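PDB 3H2G: esterase from Xanthomonas oryzae pv. oryzae, which hydrolyses ester bonds as a cell wall-degrading enzyme and serves the bacterium as a virulence factor on rice. Local coordinates for residues A[342-347]-A[359-364]; A[329-334]-A[386-391]; A[139-144]-A[185-190]; A[150-155]-A[170-175]. All coordinates share one frame; numbering follows the deposited sequence.

Contact 1 (A[342-347]-A[359-364]); sequences KNAQTA and VALVDT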
loop_
_atom_site.group_PDB
_atom_site.type_symbol
_atom_site.label_atom_id
_atom_site.label_comp_id
_atom_site.label_asym_id
_atom_site.label_seq_id
_atom_site.Cartn_x
_atom_site.Cartn_y
_atom_site.Cartn_z
ATOM N N LYS A 342 0.889 6.429 -15.794
ATOM C CA LYS A 342 2.111 7.134 -16.164
ATOM C C LYS A 342 3.186 6.819 -15.123
ATOM O O LYS A 342 4.377 6.827 -15.421
ATOM C CB LYS A 342 1.864 8.645 -16.200
ATOM C CG LYS A 342 3.122 9.479 -16.427
ATOM C CD LYS A 342 2.860 10.972 -16.245
ATOM C CE LYS A 342 4.160 11.771 -16.386
ATOM N NZ LYS A 342 3.994 13.221 -16.104
ATOM N N ASN A 343 2.750 6.545 -13.897
ATOM C CA ASN A 343 3.669 6.220 -12.809
ATOM C C ASN A 343 4.518 4.998 -13.135
ATOM O O ASN A 343 5.735 5.006 -12.932
ATOM C CB ASN A 343 2.882 5.972 -11.520
ATOM C CG ASN A 343 2.524 7.255 -10.806
ATOM O OD1 ASN A 343 3.374 7.878 -10.169
ATOM N ND2 ASN A 343 1.266 7.667 -10.918
ATOM N N ALA A 344 3.875 3.948 -13.633
ATOM C CA ALA A 344 4.577 2.716 -13.983
ATOM C C ALA A 344 5.475 2.931 -15.199
ATOM O O ALA A 344 6.601 2.432 -15.249
ATOM C CB ALA A 344 3.570 1.606 -14.265
ATOM N N GLN A 345 4.970 3.676 -16.178
ATOM C CA GLN A 345 5.725 3.964 -17.393
ATOM C C GLN A 345 6.974 4.771 -17.065
ATOM O O GLN A 345 8.061 4.490 -17.577
ATOM C CB GLN A 345 4.841 4.729 -18.386
ATOM C CG GLN A 345 3.726 3.872 -18.979
ATOM C CD GLN A 345 2.600 4.685 -19.592
ATOM O OE1 GLN A 345 1.770 4.154 -20.332
ATOM N NE2 GLN A 345 2.554 5.973 -19.276
ATOM N N THR A 346 6.813 5.769 -16.203
ATOM C CA THR A 346 7.923 6.615 -15.783
ATOM C C THR A 346 8.944 5.776 -15.015
ATOM O O THR A 346 10.149 5.885 -15.233
ATOM C CB THR A 346 7.435 7.762 -14.864
ATOM O OG1 THR A 346 6.560 8.625 -15.601
ATOM C CG2 THR A 346 8.617 8.569 -14.336
ATOM N N ALA A 347 8.454 4.935 -14.112
ATOM C CA ALA A 347 9.335 4.087 -13.318
ATOM C C ALA A 347 10.187 3.184 -14.209
ATOM O O ALA A 347 11.410 3.141 -14.076
ATOM C CB ALA A 347 8.514 3.243 -12.351
ATOM N N VAL A 359 11.931 -5.080 -15.001
ATOM C CA VAL A 359 10.570 -4.612 -14.774
ATOM C C VAL A 359 9.680 -4.514 -16.009
ATOM O O VAL A 359 10.033 -3.874 -16.998
ATOM C CB VAL A 359 10.582 -3.234 -14.076
ATOM C CG1 VAL A 359 9.189 -2.897 -13.565
ATOM C CG2 VAL A 359 11.598 -3.239 -12.932
ATOM N N ALA A 360 8.513 -5.146 -15.927
ATOM C CA ALA A 360 7.540 -5.132 -17.011
ATOM C C ALA A 360 6.268 -4.444 -16.532
ATOM O O ALA A 360 6.111 -4.152 -15.346
ATOM C CB ALA A 360 7.228 -6.554 -17.461
ATOM N N LEU A 361 5.354 -4.197 -17.460
ATOM C CA LEU A 361 4.101 -3.534 -17.142
ATOM C C LEU A 361 2.909 -4.259 -17.753
ATOM O O LEU A 361 3.001 -4.822 -18.843
ATOM C CB LEU A 361 4.138 -2.098 -17.669
ATOM C CG LEU A 361 2.831 -1.304 -17.677
ATOM C CD1 LEU A 361 2.362 -1.073 -16.250
ATOM C CD2 LEU A 361 3.045 0.023 -18.391
ATOM N N VAL A 362 1.792 -4.257 -17.036
ATOM C CA VAL A 362 0.568 -4.867 -17.539
ATOM C C VAL A 362 -0.564 -3.886 -17.244
ATOM O O VAL A 362 -0.607 -3.277 -16.174
ATOM C CB VAL A 362 0.291 -6.250 -16.893
ATOM C CG1 VAL A 362 0.193 -6.129 -15.380
ATOM C CG2 VAL A 362 -0.992 -6.837 -17.475
ATOM N N ASP A 363 -1.461 -3.727 -18.213
ATOM C CA ASP A 363 -2.584 -2.795 -18.125
ATOM C C ASP A 363 -3.913 -3.547 -18.131
ATOM O O ASP A 363 -4.199 -4.306 -19.058
ATOM C CB ASP A 363 -2.503 -1.831 -19.322
ATOM C CG ASP A 363 -3.591 -0.768 -19.320
ATOM O OD1 ASP A 363 -4.440 -0.756 -18.409
ATOM O OD2 ASP A 363 -3.590 0.067 -20.251
ATOM N N THR A 364 -4.726 -3.331 -17.100
ATOM C CA THR A 364 -6.018 -4.003 -16.996
ATOM C C THR A 364 -7.182 -3.104 -17.399
ATOM O O THR A 364 -8.343 -3.449 -17.176
ATOM C CB THR A 364 -6.269 -4.507 -15.563
ATOM O OG1 THR A 364 -6.302 -3.394 -14.661
ATOM C CG2 THR A 364 -5.167 -5.470 -15.141
#

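Contact 2 (A[329-334]-A[386-391]); sequences LLCGSS and VVVRDQ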
loop_
_atom_site.group_PDB
_atom_site.type_symbol
_atom_site.label_atom_id
_atom_site.label_comp_id
_atom_site.label_asym_id
_atom_site.label_seq_id
_atom_site.Cartn_x
_atom_site.Cartn_y
_atom_site.Cartn_z
ATOM N N LEU A 329 6.698 -6.864 -11.871
ATOM C CA LEU A 329 5.583 -6.617 -12.770
ATOM C C LEU A 329 4.695 -5.529 -12.184
ATOM O O LEU A 329 4.026 -5.734 -11.172
ATOM C CB LEU A 329 4.760 -7.893 -12.982
ATOM C CG LEU A 329 3.552 -7.754 -13.921
ATOM C CD1 LEU A 329 4.003 -7.195 -15.271
ATOM C CD2 LEU A 329 2.885 -9.111 -14.098
ATOM N N LEU A 330 4.710 -4.360 -12.813
ATOM C CA LEU A 330 3.891 -3.247 -12.357
ATOM C C LEU A 330 2.531 -3.375 -13.027
ATOM O O LEU A 330 2.444 -3.487 -14.248
ATOM C CB LEU A 330 4.549 -1.919 -12.739
ATOM C CG LEU A 330 5.994 -1.718 -12.274
ATOM C CD1 LEU A 330 6.474 -0.338 -12.694
ATOM C CD2 LEU A 330 6.082 -1.871 -10.762
ATOM N N CYS A 331 1.470 -3.375 -12.232
ATOM C CA CYS A 331 0.128 -3.504 -12.780
ATOM C C CYS A 331 -0.698 -2.271 -12.464
ATOM O O CYS A 331 -0.521 -1.633 -11.425
ATOM C CB CYS A 331 -0.552 -4.751 -12.209
ATOM S SG CYS A 331 -2.151 -5.215 -12.962
ATOM N N GLY A 332 -1.599 -1.938 -13.377
ATOM C CA GLY A 332 -2.452 -0.785 -13.194
ATOM C C GLY A 332 -3.441 -0.727 -14.336
ATOM O O GLY A 332 -3.533 -1.667 -15.125
ATOM N N SER A 333 -4.179 0.372 -14.425
ATOM C CA SER A 333 -5.167 0.544 -15.480
ATOM C C SER A 333 -5.068 1.933 -16.093
ATOM O O SER A 333 -4.924 2.927 -15.377
ATOM C CB SER A 333 -6.576 0.336 -14.920
ATOM O OG SER A 333 -7.560 0.769 -15.847
ATOM N N SER A 334 -5.141 2.003 -17.418
ATOM C CA SER A 334 -5.082 3.289 -18.099
ATOM C C SER A 334 -6.393 4.067 -17.919
ATOM O O SER A 334 -6.543 5.174 -18.438
ATOM C CB SER A 334 -4.758 3.096 -19.586
ATOM O OG SER A 334 -5.561 2.085 -20.165
ATOM N N VAL A 386 -5.127 -10.786 -9.521
ATOM C CA VAL A 386 -5.295 -11.971 -10.353
ATOM C C VAL A 386 -4.259 -12.016 -11.472
ATOM O O VAL A 386 -3.609 -13.038 -11.680
ATOM C CB VAL A 386 -6.715 -12.023 -10.961
ATOM C CG1 VAL A 386 -6.812 -13.144 -11.992
ATOM C CG2 VAL A 386 -7.736 -12.241 -9.855
ATOM N N VAL A 387 -4.093 -10.900 -12.177
ATOM C CA VAL A 387 -3.138 -10.828 -13.282
ATOM C C VAL A 387 -1.680 -11.048 -12.885
ATOM O O VAL A 387 -0.974 -11.825 -13.531
ATOM C CB VAL A 387 -3.257 -9.473 -14.024
ATOM C CG1 VAL A 387 -2.093 -9.293 -14.995
ATOM C CG2 VAL A 387 -4.581 -9.420 -14.776
ATOM N N VAL A 388 -1.221 -10.372 -11.835
ATOM C CA VAL A 388 0.170 -10.529 -11.416
ATOM C C VAL A 388 0.441 -11.928 -10.862
ATOM O O VAL A 388 1.531 -12.469 -11.038
ATOM C CB VAL A 388 0.575 -9.458 -10.375
ATOM C CG1 VAL A 388 0.402 -8.064 -10.981
ATOM C CG2 VAL A 388 -0.251 -9.600 -9.113
ATOM N N ARG A 389 -0.548 -12.512 -10.194
ATOM C CA ARG A 389 -0.392 -13.863 -9.665
ATOM C C ARG A 389 -0.183 -14.815 -10.841
ATOM O O ARG A 389 0.755 -15.614 -10.854
ATOM C CB ARG A 389 -1.648 -14.288 -8.899
ATOM C CG ARG A 389 -1.616 -15.723 -8.379
ATOM C CD ARG A 389 -3.016 -16.205 -8.017
ATOM N NE ARG A 389 -3.863 -16.317 -9.205
ATOM C CZ ARG A 389 -5.179 -16.510 -9.181
ATOM N NH1 ARG A 389 -5.824 -16.615 -8.025
ATOM N NH2 ARG A 389 -5.851 -16.600 -10.319
ATOM N N ASP A 390 -1.065 -14.718 -11.832
ATOM C CA ASP A 390 -0.993 -15.582 -13.012
ATOM C C ASP A 390 0.246 -15.371 -13.879
ATOM O O ASP A 390 0.870 -16.336 -14.327
ATOM C CB ASP A 390 -2.225 -15.385 -13.901
ATOM C CG ASP A 390 -3.518 -15.802 -13.228
ATOM O OD1 ASP A 390 -3.470 -16.435 -12.154
ATOM O OD2 ASP A 390 -4.590 -15.500 -13.791
ATOM N N GLN A 391 0.600 -14.112 -14.116
ATOM C CA GLN A 391 1.735 -13.792 -14.976
ATOM C C GLN A 391 3.124 -13.781 -14.354
ATOM O O GLN A 391 4.113 -13.993 -15.063
ATOM C CB GLN A 391 1.480 -12.456 -15.681
ATOM C CG GLN A 391 0.405 -12.546 -16.761
ATOM C CD GLN A 391 0.128 -11.214 -17.433
ATOM O OE1 GLN A 391 1.041 -10.421 -17.663
ATOM N NE2 GLN A 391 -1.136 -10.970 -17.765
#

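Contact 3 (A[139-144]-A[185-190]); sequences LHSASE and TQREIE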
loop_
_atom_site.group_PDB
_atom_site.type_symbol
_atom_site.label_atom_id
_atom_site.label_comp_id
_atom_site.label_asym_id
_atom_site.label_seq_id
_atom_site.Cartn_x
_atom_site.Cartn_y
_atom_site.Cartn_z
ATOM N N LEU A 139 2.772 7.522 2.774
ATOM C CA LEU A 139 3.662 7.605 1.616
ATOM C C LEU A 139 5.136 7.851 1.942
ATOM O O LEU A 139 5.876 8.422 1.132
ATOM C CB LEU A 139 3.147 8.677 0.645
ATOM C CG LEU A 139 1.761 8.360 0.064
ATOM C CD1 LEU A 139 1.225 9.558 -0.714
ATOM C CD2 LEU A 139 1.858 7.131 -0.830
ATOM N N HIS A 140 5.555 7.408 3.125
ATOM C CA HIS A 140 6.941 7.548 3.561
ATOM C C HIS A 140 7.640 6.215 3.287
ATOM O O HIS A 140 7.489 5.254 4.040
ATOM C CB HIS A 140 6.996 7.873 5.057
ATOM C CG HIS A 140 8.382 8.080 5.580
ATOM N ND1 HIS A 140 8.901 7.344 6.624
ATOM C CD2 HIS A 140 9.356 8.946 5.210
ATOM C CE1 HIS A 140 10.134 7.748 6.874
ATOM N NE2 HIS A 140 10.434 8.719 6.030
ATOM N N SER A 141 8.401 6.170 2.198
ATOM C CA SER A 141 9.102 4.961 1.780
ATOM C C SER A 141 9.842 4.198 2.874
ATOM O O SER A 141 9.675 2.984 3.013
ATOM C CB SER A 141 10.082 5.298 0.651
ATOM O OG SER A 141 9.412 5.931 -0.428
ATOM N N ALA A 142 10.657 4.902 3.653
ATOM C CA ALA A 142 11.441 4.256 4.701
ATOM C C ALA A 142 10.641 3.493 5.753
ATOM O O ALA A 142 10.963 2.342 6.052
ATOM C CB ALA A 142 12.342 5.282 5.384
ATOM N N SER A 143 9.612 4.120 6.319
ATOM C CA SER A 143 8.817 3.457 7.351
ATOM C C SER A 143 7.795 2.474 6.782
ATOM O O SER A 143 7.351 1.563 7.480
ATOM C CB SER A 143 8.133 4.488 8.262
ATOM O OG SER A 143 7.252 5.326 7.541
ATOM N N GLU A 144 7.412 2.654 5.522
ATOM C CA GLU A 144 6.490 1.710 4.901
ATOM C C GLU A 144 7.282 0.415 4.741
ATOM O O GLU A 144 6.771 -0.686 4.971
ATOM C CB GLU A 144 6.036 2.212 3.526
ATOM C CG GLU A 144 4.923 3.250 3.573
ATOM C CD GLU A 144 4.604 3.802 2.203
ATOM O OE1 GLU A 144 3.590 4.512 2.062
ATOM O OE2 GLU A 144 5.379 3.528 1.266
ATOM N N THR A 185 9.656 -1.394 -0.206
ATOM C CA THR A 185 10.141 -2.554 0.536
ATOM C C THR A 185 11.100 -3.351 -0.352
ATOM O O THR A 185 12.130 -3.848 0.109
ATOM C CB THR A 185 8.964 -3.460 0.973
ATOM O OG1 THR A 185 8.074 -2.713 1.818
ATOM C CG2 THR A 185 9.477 -4.676 1.731
ATOM N N GLN A 186 10.761 -3.469 -1.630
ATOM C CA GLN A 186 11.617 -4.194 -2.562
ATOM C C GLN A 186 12.980 -3.516 -2.664
ATOM O O GLN A 186 14.018 -4.173 -2.642
ATOM C CB GLN A 186 10.975 -4.240 -3.947
ATOM C CG GLN A 186 11.904 -4.793 -5.015
ATOM C CD GLN A 186 11.311 -4.719 -6.405
ATOM O OE1 GLN A 186 10.210 -4.198 -6.601
ATOM N NE2 GLN A 186 12.045 -5.236 -7.386
ATOM N N ARG A 187 12.972 -2.194 -2.782
ATOM C CA ARG A 187 14.214 -1.445 -2.897
ATOM C C ARG A 187 15.109 -1.653 -1.677
ATOM O O ARG A 187 16.318 -1.836 -1.811
ATOM C CB ARG A 187 13.920 0.050 -3.072
ATOM C CG ARG A 187 15.175 0.892 -3.290
ATOM C CD ARG A 187 14.848 2.359 -3.511
ATOM N NE ARG A 187 14.204 2.959 -2.344
ATOM C CZ ARG A 187 13.871 4.243 -2.257
ATOM N NH1 ARG A 187 14.122 5.063 -3.272
ATOM N NH2 ARG A 187 13.292 4.708 -1.159
ATOM N N GLU A 188 14.507 -1.633 -0.492
ATOM C CA GLU A 188 15.248 -1.804 0.757
ATOM C C GLU A 188 15.839 -3.203 0.912
ATOM O O GLU A 188 16.991 -3.354 1.322
ATOM C CB GLU A 188 14.337 -1.485 1.946
ATOM C CG GLU A 188 14.985 -1.631 3.322
ATOM C CD GLU A 188 16.195 -0.731 3.513
ATOM O OE1 GLU A 188 16.267 0.331 2.858
ATOM O OE2 GLU A 188 17.067 -1.082 4.334
ATOM N N ILE A 189 15.057 -4.227 0.587
ATOM C CA ILE A 189 15.543 -5.597 0.704
ATOM C C ILE A 189 16.695 -5.844 -0.271
ATOM O O ILE A 189 17.721 -6.412 0.102
ATOM C CB ILE A 189 14.402 -6.613 0.452
ATOM C CG1 ILE A 189 13.380 -6.528 1.595
ATOM C CG2 ILE A 189 14.970 -8.025 0.344
ATOM C CD1 ILE A 189 12.180 -7.455 1.434
ATOM N N GLU A 190 16.540 -5.410 -1.517
ATOM C CA GLU A 190 17.605 -5.600 -2.496
ATOM C C GLU A 190 18.877 -4.861 -2.074
ATOM O O GLU A 190 19.994 -5.363 -2.243
ATOM C CB GLU A 190 17.153 -5.112 -3.878
ATOM C CG GLU A 190 16.101 -6.004 -4.529
ATOM C CD GLU A 190 15.677 -5.515 -5.903
ATOM O OE1 GLU A 190 16.426 -4.726 -6.519
ATOM O OE2 GLU A 190 14.602 -5.936 -6.372
HETATM O O HOH W 1 11.837 6.998 -1.525
#

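Contact 4 (A[150-155]-A[170-175]); sequences DAMRAA and VMLSGY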
loop_
_atom_site.group_PDB
_atom_site.type_symbol
_atom_site.label_atom_id
_atom_site.label_comp_id
_atom_site.label_asym_id
_atom_site.label_seq_id
_atom_site.Cartn_x
_atom_site.Cartn_y
_atom_site.Cartn_z
ATOM N N ASP A 150 9.632 -5.734 9.108
ATOM C CA ASP A 150 9.515 -6.223 10.475
ATOM C C ASP A 150 8.261 -7.064 10.703
ATOM O O ASP A 150 8.233 -7.917 11.592
ATOM C CB ASP A 150 9.598 -5.039 11.442
ATOM C CG ASP A 150 10.995 -4.436 11.486
ATOM O OD1 ASP A 150 11.171 -3.320 12.018
ATOM O OD2 ASP A 150 11.930 -5.097 10.983
ATOM N N ALA A 151 7.228 -6.836 9.895
ATOM C CA ALA A 151 6.002 -7.620 10.002
ATOM C C ALA A 151 6.317 -9.023 9.498
ATOM O O ALA A 151 5.852 -10.016 10.058
ATOM C CB ALA A 151 4.894 -6.997 9.152
ATOM N N MET A 152 7.113 -9.097 8.433
ATOM C CA MET A 152 7.497 -10.381 7.862
ATOM C C MET A 152 8.403 -11.140 8.830
ATOM O O MET A 152 8.325 -12.364 8.939
ATOM C CB MET A 152 8.205 -10.168 6.521
ATOM C CG MET A 152 7.318 -9.525 5.467
ATOM S SD MET A 152 8.131 -9.410 3.853
ATOM C CE MET A 152 7.792 -10.988 3.229
ATOM N N ARG A 153 9.260 -10.410 9.537
ATOM C CA ARG A 153 10.152 -11.035 10.506
ATOM C C ARG A 153 9.331 -11.650 11.639
ATOM O O ARG A 153 9.553 -12.800 12.024
ATOM C CB ARG A 153 11.131 -10.002 11.067
ATOM C CG ARG A 153 12.202 -9.591 10.071
ATOM C CD ARG A 153 13.027 -8.418 10.579
ATOM N NE ARG A 153 14.226 -8.224 9.771
ATOM C CZ ARG A 153 14.975 -7.125 9.790
ATOM N NH1 ARG A 153 14.647 -6.105 10.573
ATOM N NH2 ARG A 153 16.063 -7.054 9.035
ATOM N N ALA A 154 8.372 -10.888 12.157
ATOM C CA ALA A 154 7.521 -11.363 13.245
ATOM C C ALA A 154 6.622 -12.511 12.789
ATOM O O ALA A 154 6.423 -13.484 13.519
ATOM C CB ALA A 154 6.682 -10.215 13.789
ATOM N N ALA A 155 6.075 -12.399 11.582
ATOM C CA ALA A 155 5.219 -13.450 11.044
ATOM C C ALA A 155 6.001 -14.759 10.938
ATOM O O ALA A 155 5.461 -15.835 11.190
ATOM C CB ALA A 155 4.686 -13.045 9.670
ATOM N N VAL A 170 10.541 -15.488 -1.227
ATOM C CA VAL A 170 9.780 -14.337 -0.763
ATOM C C VAL A 170 9.295 -13.504 -1.943
ATOM O O VAL A 170 9.982 -13.372 -2.953
ATOM C CB VAL A 170 10.645 -13.449 0.161
ATOM C CG1 VAL A 170 9.848 -12.241 0.639
ATOM C CG2 VAL A 170 11.139 -14.271 1.339
ATOM N N MET A 171 8.100 -12.945 -1.804
ATOM C CA MET A 171 7.520 -12.118 -2.849
ATOM C C MET A 171 6.885 -10.896 -2.210
ATOM O O MET A 171 6.650 -10.867 -1.002
ATOM C CB MET A 171 6.462 -12.905 -3.620
ATOM C CG MET A 171 7.007 -14.129 -4.328
ATOM S SD MET A 171 5.704 -14.964 -5.236
ATOM C CE MET A 171 6.419 -16.607 -5.435
ATOM N N LEU A 172 6.613 -9.889 -3.030
ATOM C CA LEU A 172 6.007 -8.659 -2.548
ATOM C C LEU A 172 4.938 -8.157 -3.501
ATOM O O LEU A 172 5.036 -8.336 -4.713
ATOM C CB LEU A 172 7.068 -7.561 -2.407
ATOM C CG LEU A 172 8.175 -7.740 -1.371
ATOM C CD1 LEU A 172 9.254 -6.683 -1.585
ATOM C CD2 LEU A 172 7.579 -7.637 0.028
ATOM N N SER A 173 3.917 -7.523 -2.938
ATOM C CA SER A 173 2.853 -6.924 -3.729
ATOM C C SER A 173 2.123 -5.935 -2.826
ATOM O O SER A 173 2.368 -5.888 -1.621
ATOM C CB SER A 173 1.884 -7.985 -4.258
ATOM O OG SER A 173 1.008 -7.413 -5.219
ATOM N N GLY A 174 1.243 -5.139 -3.417
ATOM C CA GLY A 174 0.498 -4.153 -2.658
ATOM C C GLY A 174 -0.316 -3.325 -3.629
ATOM O O GLY A 174 0.024 -3.237 -4.811
ATOM N N TYR A 175 -1.383 -2.710 -3.131
ATOM C CA TYR A 175 -2.277 -1.910 -3.958
ATOM C C TYR A 175 -2.384 -0.459 -3.492
ATOM O O TYR A 175 -2.522 -0.194 -2.296
ATOM C CB TYR A 175 -3.666 -2.570 -3.964
ATOM C CG TYR A 175 -4.822 -1.630 -4.235
ATOM C CD1 TYR A 175 -5.002 -1.053 -5.493
ATOM C CD2 TYR A 175 -5.719 -1.295 -3.222
ATOM C CE1 TYR A 175 -6.047 -0.160 -5.733
ATOM C CE2 TYR A 175 -6.763 -0.403 -3.451
ATOM C CZ TYR A 175 -6.919 0.161 -4.709
ATOM O OH TYR A 175 -7.940 1.056 -4.933
#

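Contact 1 (A[342-347]-A[359-364])
A344 and L361 meet inside a beta-alpha-beta crossover of the alpha/beta-hydrolase fold: helix 342-353 follows strand 328-332 and leads to strand 359-363, the parallel strand at one border of the sheet. The same two residues bring the backbones closest, with A344 CA 7.0 Å from L361 CA, a short spacing that the small alanine allows. The methyl A344 CB is directed at the strand and rests against L361 CD1 at 3.5 Å. The leucine reaches it by holding CG anti to its own backbone N (chi1 169°), which lifts the branch off the strand toward the helix. Its two methyls then take different partners. While CD1 meets the alanine, L361 CD2 lies 4.0 Å from Q345 CG. Q345 leaves the helix pointing away from the strand, so what it offers the leucine is the aliphatic start of its chain, and the two side chains cross obliquely. No hydrogen bond spans the segments; the contact is apolar.

It has a buried side and an outer margin. A344 is buried and also touches L330 of the neighbouring strand, and I348 of the same helix packs on L361, whereas Q345 is exposed to solvent. Within the helix, the carbonyl of K342 is gripped twice by one residue: T346 N donates to K342 O in the regular helical way, and T346 OG1 bonds to K342 O at 2.8 Å from the opposite face of the carbonyl, standing 40° out of its plane.

Contact 2 (A[329-334]-A[386-391])
L329 and V388 mark the closest backbone approach, 6.8 Å between L329 CA and V388 CA, where strand 329-332 and helix 386-391 run roughly antiparallel at 154° with their axes 9.3 Å apart. L329 and C331, alternate residues of the strand, both point at the helix. V388 points back at them, and of its two methyls CG1 makes the contact: V388 CG1 lies 3.7 Å from C331 CB and 4.1 Å from L329 CD2. The leucine sets CG anti to its backbone N (chi1 -180°), which carries CD2 out to the helix, where L329 CD2 lies 4.1 Å from V388 CA and 4.0 Å from Q391 CB, three residues further on. The side chains of L329 and Q391 cross at about a right angle, and it is the CB of the glutamine that touches, at the exposed margin of an otherwise buried contact.

On the side of the helix turned from the strand, R389 and D390 form a side-on salt bridge, NE and NH2 both bonding to D390 OD1 in the plane of the guanidinium, and NH2 has a second carboxylate in E38.

Across the contact nothing polar fixes the register, since the segments meet through carbon atoms, with no hydrogen bond between them. The directional tie is covalent: C331 SG is in a disulfide with C384 SG, one helical turn before V388, which fastens helix 376-396 to this strand of the sheet.

Contact 3 (A[139-144]-A[185-190])
Two neighbouring helices of the alpha/beta-hydrolase fold meet at S141 and R187: the first turn of helix 141-162 and the later part of helix 177-192, which follows the probable nucleophile elbow. R187 NH2 comes obliquely to within 3.7 Å of S141 CB. A bend at chi3 (63°), after an extended start, turns the guanidinium to that position. A water completes the link, accepting from S141 OG at 2.9 Å and from R187 NH2 at 2.7 Å; S141 OG also has a weak hydrogen bond with H180 NE2. S141 and R187 share no direct hydrogen bond, and the water carries the link between them.

Deeper in, T185 OG1 passes E144 O at 4.0 Å, but each is satisfied in its own helix, T185 OG1 by T181 O and E144 O by T148 OG1. At the N-cap of helix 141-162, H140 ND1 and S143 OG share a hydrogen bond of 2.8 Å, which holds the imidazole with one face over A142 N.

Side-by-side packing of the helix after the nucleophile strand with the helix that precedes that strand is typical of alpha/beta hydrolases.

Contact 4 (A[150-155]-A[170-175])
V170 is met tip to tip by M152: the thioether methyl M152 CE stands 3.5 Å from V170 CG1, the closest approach between helix 150-155 and strand 170-175. V170 points toward the helix and presents CG1 by holding it anti to the backbone N. From the other side, the methionine runs extended to its sulfur and then bends (chi3 84°), which lays CE against the valine. This long side chain is what bridges the gap, since the two axes come no nearer than 12.2 Å.

At M171 the side chain turns to the other face of the sheet, where it packs on L393 of helix 376-396. On the helix side M171 offers just its carbonyl, with M171 O 4.4 Å from M152 CE. The strand runs through the middle of the sheet of this alpha/beta-hydrolase fold: M171 pairs by backbone hydrogen bonds with L81 and G83 of strand 79-85, while V170 and L172 pair with strand 198-205. Helix 141-162 precedes it in the chain, with short strand 166-167 between, and the segments cross at 135°.

L172 starts off to one side of the helix direction, but the end of its side chain swings in, and L172 CD2 lies 4.3 Å from M152 SD. The sulfur and methyl of one methionine thus touch alternate residues of the strand. Beyond this the strand leaves the helix behind. S173 OG bonds to A203 O of the adjacent strand, G174 fits the first glycine of a GxSxG nucleophile elbow, and the ring of Y175 meets that of H377, the probable histidine of the catalytic triad, with the planes about 35° apart.

Overall arrangement
Following the chain from the N terminus, contact 3 opens first, at the start of helix 141-162. Contact 4 opens and closes within that span, joining the same helix to strand 169-175, before helix 177-192 returns to complete contact 3; L172 CD1 packs on T185 and Q186, so the two touch. The later half repeats the pattern. Contact 2 opens on strand 328-332, contact 1 forms and closes within it between helix 342-353 and strand 359-363, and helix 376-396 then closes contact 2. These two touch through paired strands. The pairs are in series and none crosses. Three contacts reach one sheet, contact 4 near its centre, contacts 1 and 2 on border strand 359-363 and its neighbour 328-332.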